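Long-range contacts in ALKF (Bacillus cereus, PDB 3ZBO), which probably binds branched DNA such as Holliday junctions and is related to the HEAT-like repeat DNA glycosylases AlkC and AlkD: residues Ile27-Glu35 with Gly94-Asp102; Phe150-Glu160 with Val184-Ala195. One frame throughout, in Å; residues are numbered along the deposited sequence.

Contact 1. Residues Ile27-Glu35 with Gly94-Asp102; sequences IYISNGAHE and GAYFYMLSD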
# COMPACT_ATOMS: atom_id res chain seq x y z
N ILE A 27 6.23 17.36 2.78
CA ILE A 27 6.53 16.01 3.16
C ILE A 27 6.20 15.09 1.97
O ILE A 27 6.98 14.16 1.64
CB ILE A 27 5.77 15.64 4.38
CG1 ILE A 27 6.38 16.36 5.62
CG2 ILE A 27 5.79 14.19 4.58
CD1 ILE A 27 5.53 16.20 6.84
N TYR A 28 5.04 15.34 1.34
CA TYR A 28 4.69 14.47 0.20
C TYR A 28 5.68 14.61 -0.91
O TYR A 28 6.10 13.58 -1.53
CB TYR A 28 3.28 14.82 -0.29
CG TYR A 28 2.14 14.38 0.59
CD1 TYR A 28 2.31 13.49 1.71
CD2 TYR A 28 0.87 14.83 0.25
CE1 TYR A 28 1.25 13.13 2.43
CE2 TYR A 28 -0.21 14.50 1.00
CZ TYR A 28 -0.02 13.64 2.06
OH TYR A 28 -1.16 13.26 2.79
N ILE A 29 6.11 15.84 -1.18
CA ILE A 29 7.13 16.04 -2.22
C ILE A 29 8.49 15.39 -1.81
O ILE A 29 9.18 14.76 -2.69
CB ILE A 29 7.23 17.56 -2.51
CG1 ILE A 29 5.94 17.97 -3.25
CG2 ILE A 29 8.41 17.82 -3.43
CD1 ILE A 29 5.87 19.53 -3.49
N SER A 30 8.83 15.45 -0.53
CA SER A 30 10.03 14.79 -0.03
C SER A 30 9.97 13.28 -0.29
O SER A 30 10.96 12.62 -0.59
CB SER A 30 10.19 15.13 1.47
OG SER A 30 9.71 14.11 2.28
N ASN A 31 8.76 12.73 -0.27
CA ASN A 31 8.60 11.31 -0.45
C ASN A 31 8.54 10.90 -1.95
O ASN A 31 8.44 9.72 -2.26
CB ASN A 31 7.28 10.82 0.16
CG ASN A 31 7.23 10.97 1.69
OD1 ASN A 31 8.25 11.21 2.33
ND2 ASN A 31 6.06 10.78 2.29
N GLY A 32 8.46 11.88 -2.84
CA GLY A 32 8.49 11.60 -4.29
C GLY A 32 7.28 12.13 -5.04
O GLY A 32 7.23 11.94 -6.25
N ALA A 33 6.34 12.77 -4.34
CA ALA A 33 5.16 13.39 -5.05
C ALA A 33 5.71 14.55 -5.88
O ALA A 33 6.75 15.17 -5.53
CB ALA A 33 4.07 13.91 -4.07
N HIS A 34 5.01 14.85 -6.95
CA HIS A 34 5.31 16.06 -7.73
C HIS A 34 4.10 16.85 -7.97
O HIS A 34 2.97 16.36 -7.79
CB HIS A 34 6.04 15.71 -9.03
CG HIS A 34 5.41 14.69 -9.92
ND1 HIS A 34 4.18 14.86 -10.51
CD2 HIS A 34 5.93 13.55 -10.42
CE1 HIS A 34 3.93 13.81 -11.29
NE2 HIS A 34 5.00 13.04 -11.29
N GLU A 35 4.31 18.14 -8.33
CA GLU A 35 3.19 18.95 -8.70
C GLU A 35 2.42 18.30 -9.90
O GLU A 35 3.00 17.66 -10.85
CB GLU A 35 3.66 20.38 -9.03
CG GLU A 35 4.21 21.06 -7.88
CD GLU A 35 3.19 21.73 -6.97
OE1 GLU A 35 1.98 21.40 -7.08
OE2 GLU A 35 3.57 22.61 -6.13
N GLY A 94 -0.53 4.55 -13.58
CA GLY A 94 -0.41 5.93 -13.16
C GLY A 94 0.15 6.19 -11.77
O GLY A 94 0.34 7.34 -11.41
N ALA A 95 0.55 5.10 -11.11
CA ALA A 95 1.03 5.25 -9.75
C ALA A 95 2.54 5.50 -9.80
O ALA A 95 3.37 4.59 -9.70
CB ALA A 95 0.74 3.93 -9.02
N TYR A 96 2.87 6.79 -9.85
CA TYR A 96 4.26 7.10 -10.24
C TYR A 96 5.31 7.07 -9.14
O TYR A 96 6.50 7.23 -9.37
CB TYR A 96 4.32 8.49 -10.94
CG TYR A 96 3.97 9.64 -10.09
CD1 TYR A 96 4.90 10.25 -9.24
CD2 TYR A 96 2.68 10.15 -10.09
CE1 TYR A 96 4.60 11.31 -8.43
CE2 TYR A 96 2.32 11.28 -9.26
CZ TYR A 96 3.30 11.90 -8.43
OH TYR A 96 2.99 12.91 -7.59
N PHE A 97 4.83 6.95 -7.91
CA PHE A 97 5.72 6.71 -6.79
C PHE A 97 5.08 5.89 -5.72
O PHE A 97 3.87 5.62 -5.81
CB PHE A 97 6.29 8.08 -6.22
CG PHE A 97 5.30 8.87 -5.33
CD1 PHE A 97 4.02 9.29 -5.82
CD2 PHE A 97 5.65 9.16 -4.00
CE1 PHE A 97 3.14 10.09 -5.00
CE2 PHE A 97 4.81 9.92 -3.21
CZ PHE A 97 3.54 10.39 -3.68
N TYR A 98 5.85 5.48 -4.69
CA TYR A 98 5.34 4.43 -3.80
C TYR A 98 4.10 4.79 -3.00
O TYR A 98 3.35 3.88 -2.64
CB TYR A 98 6.46 3.95 -2.85
CG TYR A 98 6.71 4.92 -1.70
CD1 TYR A 98 7.63 5.99 -1.90
CD2 TYR A 98 6.05 4.79 -0.49
CE1 TYR A 98 7.88 6.93 -0.86
CE2 TYR A 98 6.24 5.71 0.57
CZ TYR A 98 7.15 6.80 0.36
OH TYR A 98 7.35 7.70 1.42
N MET A 99 3.85 6.07 -2.72
CA MET A 99 2.65 6.28 -1.88
C MET A 99 1.47 5.93 -2.72
O MET A 99 0.43 5.48 -2.16
CB MET A 99 2.54 7.74 -1.49
CG MET A 99 3.66 8.12 -0.48
SD MET A 99 3.48 9.83 0.15
CE MET A 99 2.36 9.49 1.47
N LEU A 100 1.50 6.16 -4.02
CA LEU A 100 0.40 5.76 -4.91
C LEU A 100 0.34 4.22 -5.07
O LEU A 100 -0.76 3.63 -4.98
CB LEU A 100 0.51 6.46 -6.30
CG LEU A 100 0.16 7.92 -6.18
CD1 LEU A 100 0.63 8.57 -7.47
CD2 LEU A 100 -1.41 8.14 -6.06
N SER A 101 1.49 3.56 -5.37
CA SER A 101 1.41 2.15 -5.56
C SER A 101 0.96 1.44 -4.29
O SER A 101 0.17 0.48 -4.34
CB SER A 101 2.75 1.58 -6.06
OG SER A 101 3.78 1.89 -5.12
N ASP A 102 1.47 1.89 -3.12
CA ASP A 102 1.38 1.04 -1.88
C ASP A 102 0.15 1.48 -1.06
O ASP A 102 -0.47 0.59 -0.46
CB ASP A 102 2.60 1.23 -1.02
CG ASP A 102 3.92 0.81 -1.69
OD1 ASP A 102 3.91 0.31 -2.84
OD2 ASP A 102 4.91 1.07 -0.98
O HOH W 1 10.09 8.60 1.57
O HOH W 2 0.90 14.42 -7.94
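H34 and Y96 reach for each other from opposite directions and lay their rings face to face. It is an offset stack, with centroids 3.8 Å apart and planes 11° from parallel. NE2 of H34 sits over the centre of the tyrosine ring, and CZ of Y96 over the centre of the imidazole. A second link fixes the far end of Y96: the backbone N of H34 donates to Y96 OH at 2.9 Å, and the bond is nearly straight (171°). Water 2 lies at this hydroxyl in the ring plane and is also near the carbonyl O of H34. ND1 of H34 donates to E35 O. The other face of Y96 carries F97 CD1, so the tyrosine ring is held between H34 and F97.

F97 is the N-cap residue of helix 98-110. Its ring lies against the end of helix 22-30, which finishes in a Schellman motif with G32 at positive phi. This is a helix end meeting a helix start in the mostly helical, HEAT-like fold. G32 C and A33 N lie over one face of the F97 ring, while N31 O comes to its edge, 3.3 Å from F97 CD2. A33 CB packs on F97 CZ. Y68 of helix 68-77 meets both F97 and Y28 edge-to-face.

M99 closes the other end. Its chain bends at chi3 (85°). M99 CE packs 3.9 Å from Y28 CE1, and SD lies obliquely to the same ring, a Met-aromatic contact. The hydroxyl of Y28 is hydrogen-bonded to V40 O. N31 ND2 gives M99 SD a weak hydrogen bond of 3.5 Å. Water 1 joins N31 OD1 to Y98 OH, and R172 forms a cation-pi contact with the Y98 ring.

Contact 2. Residues Phe150-Glu160 with Val184-Ala195; sequences FSESKISDMLE and VAISYVPLHEKA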
# COMPACT_ATOMS: atom_id res chain seq x y z
N PHE A 150 -5.97 -17.64 2.69
CA PHE A 150 -4.64 -17.85 2.10
C PHE A 150 -4.20 -19.26 2.15
O PHE A 150 -4.52 -19.99 3.12
CB PHE A 150 -3.60 -17.01 2.89
CG PHE A 150 -4.03 -15.59 3.06
CD1 PHE A 150 -3.77 -14.65 2.07
CD2 PHE A 150 -4.75 -15.19 4.16
CE1 PHE A 150 -4.20 -13.29 2.18
CE2 PHE A 150 -5.15 -13.91 4.32
CZ PHE A 150 -4.91 -12.91 3.34
N SER A 151 -3.52 -19.67 1.10
CA SER A 151 -2.84 -20.95 1.07
C SER A 151 -1.55 -20.84 1.92
O SER A 151 -0.69 -19.96 1.63
CB SER A 151 -2.44 -21.30 -0.38
OG SER A 151 -1.43 -22.25 -0.35
N GLU A 152 -1.38 -21.67 2.96
CA GLU A 152 -0.20 -21.59 3.83
C GLU A 152 1.06 -21.91 3.02
O GLU A 152 2.10 -21.26 3.14
CB GLU A 152 -0.32 -22.52 5.07
CG GLU A 152 0.86 -22.53 5.91
CD GLU A 152 0.74 -23.43 7.16
OE1 GLU A 152 -0.42 -23.60 7.65
OE2 GLU A 152 1.78 -23.94 7.60
N SER A 153 1.00 -22.88 2.09
CA SER A 153 2.17 -23.11 1.30
C SER A 153 2.51 -21.92 0.35
O SER A 153 3.69 -21.68 0.15
CB SER A 153 2.00 -24.47 0.46
OG SER A 153 0.94 -24.32 -0.40
N LYS A 154 1.52 -21.19 -0.18
CA LYS A 154 1.80 -20.05 -1.03
C LYS A 154 2.51 -18.97 -0.15
O LYS A 154 3.51 -18.42 -0.62
CB LYS A 154 0.52 -19.45 -1.56
CG LYS A 154 0.77 -18.37 -2.60
CD LYS A 154 -0.64 -17.74 -2.96
CE LYS A 154 -0.61 -16.90 -4.13
NZ LYS A 154 -2.05 -16.43 -4.25
N ILE A 155 1.93 -18.70 1.04
CA ILE A 155 2.61 -17.66 1.88
C ILE A 155 4.00 -18.10 2.27
O ILE A 155 4.95 -17.32 2.29
CB ILE A 155 1.73 -17.37 3.14
CG1 ILE A 155 0.36 -16.85 2.77
CG2 ILE A 155 2.48 -16.35 4.09
CD1 ILE A 155 0.29 -15.59 1.88
N SER A 156 4.21 -19.41 2.59
CA SER A 156 5.53 -19.86 2.91
C SER A 156 6.52 -19.67 1.75
O SER A 156 7.67 -19.24 1.97
CB SER A 156 5.38 -21.35 3.33
OG SER A 156 6.63 -21.88 3.68
N ASP A 157 6.05 -19.99 0.54
CA ASP A 157 6.92 -19.85 -0.63
C ASP A 157 7.24 -18.34 -0.87
O ASP A 157 8.38 -17.99 -1.26
CB ASP A 157 6.22 -20.43 -1.86
CG ASP A 157 6.18 -21.93 -1.89
OD1 ASP A 157 6.88 -22.57 -1.13
OD2 ASP A 157 5.43 -22.42 -2.79
N MET A 158 6.26 -17.48 -0.60
CA MET A 158 6.49 -16.04 -0.65
C MET A 158 7.52 -15.59 0.38
O MET A 158 8.40 -14.73 0.05
CB MET A 158 5.17 -15.29 -0.48
CG MET A 158 4.26 -15.46 -1.70
SD MET A 158 2.64 -14.84 -1.42
CE MET A 158 2.93 -13.06 -1.54
N LEU A 159 7.49 -16.14 1.59
CA LEU A 159 8.52 -15.76 2.57
C LEU A 159 9.92 -16.14 2.07
O LEU A 159 10.90 -15.42 2.28
CB LEU A 159 8.30 -16.48 3.92
CG LEU A 159 7.11 -15.97 4.71
CD1 LEU A 159 6.81 -16.90 5.92
CD2 LEU A 159 7.39 -14.57 5.23
N GLU A 160 9.99 -17.38 1.46
CA GLU A 160 11.29 -17.81 0.93
C GLU A 160 11.78 -16.93 -0.22
O GLU A 160 12.97 -16.62 -0.27
CB GLU A 160 11.18 -19.25 0.43
CG GLU A 160 11.09 -20.27 1.52
CD GLU A 160 12.29 -20.32 2.42
OE1 GLU A 160 13.44 -20.18 1.94
OE2 GLU A 160 12.15 -20.53 3.64
N VAL A 184 3.27 -10.89 7.94
CA VAL A 184 3.06 -12.38 8.10
C VAL A 184 3.39 -12.71 9.57
O VAL A 184 2.64 -13.45 10.22
CB VAL A 184 3.95 -13.20 7.14
CG1 VAL A 184 3.83 -14.72 7.53
CG2 VAL A 184 3.46 -12.98 5.66
N ALA A 185 4.50 -12.19 10.10
CA ALA A 185 4.87 -12.61 11.49
C ALA A 185 3.83 -12.26 12.50
O ALA A 185 3.72 -12.99 13.53
CB ALA A 185 6.20 -11.99 11.80
N ILE A 186 3.16 -11.13 12.35
CA ILE A 186 2.16 -10.71 13.31
C ILE A 186 0.76 -11.11 12.95
O ILE A 186 -0.03 -11.50 13.85
CB ILE A 186 2.30 -9.16 13.48
CG1 ILE A 186 3.65 -8.80 14.06
CG2 ILE A 186 1.14 -8.65 14.38
CD1 ILE A 186 4.07 -9.57 15.36
N SER A 187 0.35 -11.01 11.69
CA SER A 187 -1.05 -11.20 11.33
C SER A 187 -1.40 -12.55 10.69
O SER A 187 -2.57 -12.76 10.45
CB SER A 187 -1.53 -10.08 10.41
OG SER A 187 -1.41 -8.80 11.07
N TYR A 188 -0.42 -13.40 10.45
CA TYR A 188 -0.67 -14.73 9.88
C TYR A 188 0.00 -15.79 10.71
O TYR A 188 1.05 -16.31 10.42
CB TYR A 188 -0.12 -14.73 8.42
CG TYR A 188 -0.61 -16.07 7.72
CD1 TYR A 188 -1.92 -16.25 7.43
CD2 TYR A 188 0.36 -17.02 7.41
CE1 TYR A 188 -2.31 -17.50 6.77
CE2 TYR A 188 0.06 -18.22 6.75
CZ TYR A 188 -1.31 -18.44 6.50
OH TYR A 188 -1.63 -19.63 5.89
N VAL A 189 -0.68 -16.10 11.83
CA VAL A 189 -0.06 -16.98 12.83
C VAL A 189 0.36 -18.35 12.35
O VAL A 189 1.31 -18.92 12.93
CB VAL A 189 -0.87 -17.12 14.13
CG1 VAL A 189 -1.04 -15.78 14.79
CG2 VAL A 189 -2.22 -17.78 13.93
N PRO A 190 -0.27 -18.90 11.29
CA PRO A 190 0.33 -20.21 10.86
C PRO A 190 1.79 -20.23 10.53
O PRO A 190 2.47 -21.26 10.68
CB PRO A 190 -0.56 -20.60 9.70
CG PRO A 190 -1.87 -19.94 9.96
CD PRO A 190 -1.47 -18.52 10.53
N LEU A 191 2.36 -19.10 10.12
CA LEU A 191 3.75 -19.02 9.80
C LEU A 191 4.45 -17.94 10.64
O LEU A 191 5.51 -17.42 10.24
CB LEU A 191 3.91 -18.65 8.29
CG LEU A 191 3.46 -19.81 7.40
CD1 LEU A 191 3.45 -19.38 5.97
CD2 LEU A 191 4.31 -21.02 7.58
N HIS A 192 3.92 -17.75 11.87
CA HIS A 192 4.63 -16.81 12.79
C HIS A 192 6.10 -17.17 12.98
O HIS A 192 7.01 -16.31 12.81
CB HIS A 192 3.94 -16.79 14.17
CG HIS A 192 4.73 -16.01 15.14
ND1 HIS A 192 5.39 -16.48 16.26
CD2 HIS A 192 5.05 -14.71 15.03
CE1 HIS A 192 6.02 -15.46 16.87
NE2 HIS A 192 5.80 -14.38 16.13
N GLU A 193 6.39 -18.44 13.31
CA GLU A 193 7.78 -18.78 13.62
C GLU A 193 8.67 -18.68 12.41
O GLU A 193 9.79 -18.18 12.54
CB GLU A 193 7.84 -20.19 14.25
CG GLU A 193 6.95 -20.26 15.52
CD GLU A 193 5.35 -20.34 15.20
OE1 GLU A 193 4.80 -20.68 14.00
OE2 GLU A 193 4.61 -20.01 16.23
N LYS A 194 8.19 -19.10 11.22
CA LYS A 194 9.06 -19.04 10.03
C LYS A 194 9.35 -17.58 9.67
O LYS A 194 10.44 -17.30 9.23
CB LYS A 194 8.36 -19.72 8.85
CG LYS A 194 9.15 -19.71 7.58
CD LYS A 194 8.44 -20.47 6.41
CE LYS A 194 9.39 -20.45 5.24
NZ LYS A 194 10.36 -21.59 5.28
N ALA A 195 8.33 -16.71 9.82
CA ALA A 195 8.55 -15.29 9.45
C ALA A 195 9.60 -14.64 10.37
O ALA A 195 10.42 -13.82 9.94
CB ALA A 195 7.21 -14.50 9.46
O HOH W 3 -4.20 -20.47 5.90
O HOH W 4 3.13 -23.62 9.74
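V184 meets I155 and L159 where helix 171-187 approaches its end beside helix 152-165. The contact is helix-on-helix packing of the HEAT-like, mostly helical fold. Helix 152-165 runs past the end of helix 171-187, the turn after it and the start of helix 192-202. The V184 and I155 side chains slide past each other in opposite directions, with CG2 of V184 3.8 Å from CG2 of I155. V184 CG1 touches L159 CD1.

Y188 is the first residue to leave the helix. Its CG stands anti to the backbone N (chi1 -170°), and the ring reaches the start of helix 152-165. I155 CG1 lies over one face near the rim, and P190 CD covers the centre of the opposite face. CA of E152 comes to the ring edge, 3.2 Å from Y188 OH. Water 3 bridges this hydroxyl to the carbonyl O of F150.

P190 CB lies 3.6 Å from OE1 of E152. Water 4 donates to both P190 O and E152 OE2.

L191 is the N-cap residue of helix 192-202. Its CD1 packs against I155 CG2 and the backbone of helix 152-165, 3.5 Å from S156 N. It also lies at the edge of the Y188 ring, in its plane.

K194 runs extended past L159 and S156, and its CE is 3.5 Å from S156 OG. The lysine chain bends only at chi4 (87°). That turn brings K194 NZ to 2.6 Å from OE2 of E160, a salt bridge made on the anti lone pair of that oxygen. A195 CB lies 4.2 Å from L159 CD2.

From the N terminus, helix 22-30 comes first and the turn after it forms one side of contact 1. The chain then runs through four helices, from 46-52 to 85-94, before residues 94-102 return and close the loop. Contact 1 thus ties the N-terminal part of the fold to the start of helix 98-110. Helices 115-124 and 128-144 follow before contact 2 opens on helix 152-165. Contact 2 closes a shorter loop and joins helix 152-165 to the end of helix 171-187 and the start of helix 192-202. The two loops are in series and neither nest nor cross. The centres of contact 1 and contact 2 are about 29 Å apart, on opposite sides of the chain's centre.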